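Long-range contact in uric acid degradation bifunctional protein PucL (Bacillus subtilis, PDB 6A4M), which probably oxidises uric acid in purine degradation and, as a bifunctional enzyme, probably also decarboxylates a later intermediate of the pathway: residues Asn70-His75 with His89-Arg94. Numbering follows the deposited sequence.
Sequences NFIQRH and HYVAHR
I72 and V91 mark where two successive helices come nearest, their CA atoms 6.7 Å apart; the axes of the short segments pass at 10.4 Å, with N-to-C directions 132° apart. On the side facing the sheet, I72 CG1 meets V91 CG1 at 4.2 Å, while I72 also rests on V41 and C43 and V91 on L107. This is how the T-fold of the uricase family is built: a helical pair joins two antiparallel strands, here 36-45 and 104-121, and packs against their sheet. On the side away from the sheet, H75 reaches between the helices. Its CG lies anti to the carbonyl carbon, which lets ND1 turn back to F71 O, a 2.7 Å bond bent to 137° at the hydrogen, and sets CE1 over the centre of the F71 ring. F71 CZ touches R94 O at 3.6 Å. From the partner helix Y90 comes across the imidazole at an oblique 54°, Y90 CZ 3.6 Å from H75 CD2, and its OH bonds S78. R94 lays CB 3.7 Å from H75 NE2, then bends away to D97; a water bridges its NE to H75 NE2. An alanine at H75 would probably leave that water without one anchor and open a gap between F71 and Y90.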
loop_
_atom_site.group_PDB
_atom_site.type_symbol
_atom_site.label_atom_id
_atom_site.label_comp_id
_atom_site.label_asym_id
_atom_site.label_seq_id
_atom_site.Cartn_x
_atom_site.Cartn_y
_atom_site.Cartn_z
ATOM N N ASN A 70 -9.565 7.115 -21.341
ATOM C CA ASN A 70 -9.303 8.548 -21.529
ATOM C C ASN A 70 -9.811 9.389 -20.353
ATOM O O ASN A 70 -9.153 10.344 -19.950
ATOM C CB ASN A 70 -9.901 9.048 -22.853
ATOM C CG ASN A 70 -9.250 8.413 -24.074
ATOM O OD1 ASN A 70 -8.118 7.934 -24.016
ATOM N ND2 ASN A 70 -9.966 8.404 -25.187
ATOM N N PHE A 71 -10.968 9.010 -19.809
ATOM C CA PHE A 71 -11.560 9.660 -18.633
ATOM C C PHE A 71 -10.626 9.581 -17.425
ATOM O O PHE A 71 -10.393 10.584 -16.752
ATOM C CB PHE A 71 -12.904 9.002 -18.298
ATOM C CG PHE A 71 -13.720 9.742 -17.274
ATOM C CD1 PHE A 71 -13.531 9.519 -15.911
ATOM C CD2 PHE A 71 -14.710 10.632 -17.671
ATOM C CE1 PHE A 71 -14.297 10.189 -14.969
ATOM C CE2 PHE A 71 -15.482 11.299 -16.731
ATOM C CZ PHE A 71 -15.275 11.079 -15.380
ATOM N N ILE A 72 -10.106 8.381 -17.163
ATOM C CA ILE A 72 -9.166 8.142 -16.061
ATOM C C ILE A 72 -7.885 8.961 -16.239
ATOM O O ILE A 72 -7.431 9.609 -15.296
ATOM C CB ILE A 72 -8.843 6.628 -15.919
ATOM C CG1 ILE A 72 -10.073 5.886 -15.374
ATOM C CG2 ILE A 72 -7.642 6.378 -15.002
ATOM C CD1 ILE A 72 -10.101 4.409 -15.700
ATOM N N GLN A 73 -7.323 8.935 -17.447
ATOM C CA GLN A 73 -6.036 9.583 -17.718
ATOM C C GLN A 73 -6.081 11.105 -17.619
ATOM O O GLN A 73 -5.206 11.707 -16.987
ATOM C CB GLN A 73 -5.489 9.152 -19.081
ATOM C CG GLN A 73 -4.996 7.714 -19.066
ATOM C CD GLN A 73 -4.487 7.231 -20.407
ATOM O OE1 GLN A 73 -4.892 7.724 -21.463
ATOM N NE2 GLN A 73 -3.596 6.244 -20.371
ATOM N N ARG A 74 -7.094 11.722 -18.227
ATOM C CA ARG A 74 -7.234 13.177 -18.159
ATOM C C ARG A 74 -7.620 13.652 -16.751
ATOM O O ARG A 74 -7.212 14.739 -16.336
ATOM C CB ARG A 74 -8.185 13.710 -19.240
ATOM C CG ARG A 74 -9.670 13.477 -19.017
ATOM C CD ARG A 74 -10.483 13.989 -20.199
ATOM N NE ARG A 74 -11.800 13.348 -20.249
ATOM C CZ ARG A 74 -12.200 12.432 -21.136
ATOM N NH1 ARG A 74 -11.406 11.999 -22.120
ATOM N NH2 ARG A 74 -13.433 11.940 -21.041
ATOM N N HIS A 75 -8.373 12.840 -16.011
ATOM C CA HIS A 75 -8.668 13.150 -14.607
ATOM C C HIS A 75 -7.444 13.089 -13.687
ATOM O O HIS A 75 -7.403 13.802 -12.691
ATOM C CB HIS A 75 -9.814 12.289 -14.063
ATOM C CG HIS A 75 -11.167 12.800 -14.444
ATOM N ND1 HIS A 75 -11.692 12.647 -15.708
ATOM C CD2 HIS A 75 -12.085 13.500 -13.737
ATOM C CE1 HIS A 75 -12.881 13.217 -15.759
ATOM N NE2 HIS A 75 -13.146 13.738 -14.575
ATOM N N HIS A 89 -11.285 8.397 -5.455
ATOM C CA HIS A 89 -12.501 9.079 -4.981
ATOM C C HIS A 89 -12.985 10.144 -5.969
ATOM O O HIS A 89 -14.178 10.220 -6.270
ATOM C CB HIS A 89 -12.243 9.693 -3.600
ATOM C CG HIS A 89 -13.413 10.427 -3.023
ATOM N ND1 HIS A 89 -13.453 11.800 -2.926
ATOM C CD2 HIS A 89 -14.577 9.979 -2.498
ATOM C CE1 HIS A 89 -14.592 12.167 -2.367
ATOM N NE2 HIS A 89 -15.292 11.080 -2.097
ATOM N N TYR A 90 -12.047 10.951 -6.465
ATOM C CA TYR A 90 -12.311 11.933 -7.522
ATOM C C TYR A 90 -12.932 11.249 -8.741
ATOM O O TYR A 90 -14.065 11.552 -9.112
ATOM C CB TYR A 90 -11.000 12.649 -7.888
ATOM C CG TYR A 90 -11.054 13.680 -9.002
ATOM C CD1 TYR A 90 -12.112 14.590 -9.109
ATOM C CD2 TYR A 90 -10.010 13.780 -9.923
ATOM C CE1 TYR A 90 -12.135 15.549 -10.118
ATOM C CE2 TYR A 90 -10.029 14.734 -10.932
ATOM C CZ TYR A 90 -11.087 15.619 -11.026
ATOM O OH TYR A 90 -11.094 16.555 -12.039
ATOM N N VAL A 91 -12.205 10.285 -9.304
ATOM C CA VAL A 91 -12.635 9.558 -10.508
ATOM C C VAL A 91 -13.985 8.847 -10.297
ATOM O O VAL A 91 -14.846 8.884 -11.181
ATOM C CB VAL A 91 -11.538 8.563 -10.995
ATOM C CG1 VAL A 91 -12.042 7.653 -12.112
ATOM C CG2 VAL A 91 -10.308 9.319 -11.476
ATOM N N ALA A 92 -14.169 8.226 -9.130
ATOM C CA ALA A 92 -15.417 7.520 -8.805
ATOM C C ALA A 92 -16.617 8.461 -8.844
ATOM O O ALA A 92 -17.604 8.184 -9.527
ATOM C CB ALA A 92 -15.324 6.858 -7.438
ATOM N N HIS A 93 -16.514 9.567 -8.105
ATOM C CA HIS A 93 -17.557 10.605 -8.073
ATOM C C HIS A 93 -17.870 11.171 -9.461
ATOM O O HIS A 93 -19.040 11.264 -9.845
ATOM C CB HIS A 93 -17.169 11.750 -7.122
ATOM C CG HIS A 93 -17.613 11.536 -5.709
ATOM N ND1 HIS A 93 -18.635 12.260 -5.134
ATOM C CD2 HIS A 93 -17.186 10.670 -4.759
ATOM C CE1 HIS A 93 -18.813 11.854 -3.890
ATOM N NE2 HIS A 93 -17.948 10.890 -3.637
ATOM N N ARG A 94 -16.824 11.528 -10.205
ATOM C CA ARG A 94 -16.987 12.121 -11.534
ATOM C C ARG A 94 -17.565 11.151 -12.569
ATOM O O ARG A 94 -18.286 11.588 -13.467
ATOM C CB ARG A 94 -15.663 12.724 -12.043
ATOM C CG ARG A 94 -15.071 13.852 -11.188
ATOM C CD ARG A 94 -16.097 14.868 -10.705
ATOM N NE ARG A 94 -16.851 15.429 -11.827
ATOM C CZ ARG A 94 -18.074 15.964 -11.762
ATOM N NH1 ARG A 94 -18.743 16.047 -10.612
ATOM N NH2 ARG A 94 -18.632 16.434 -12.875
HETATM O O HOH W 1 -15.587 15.674 -14.725
#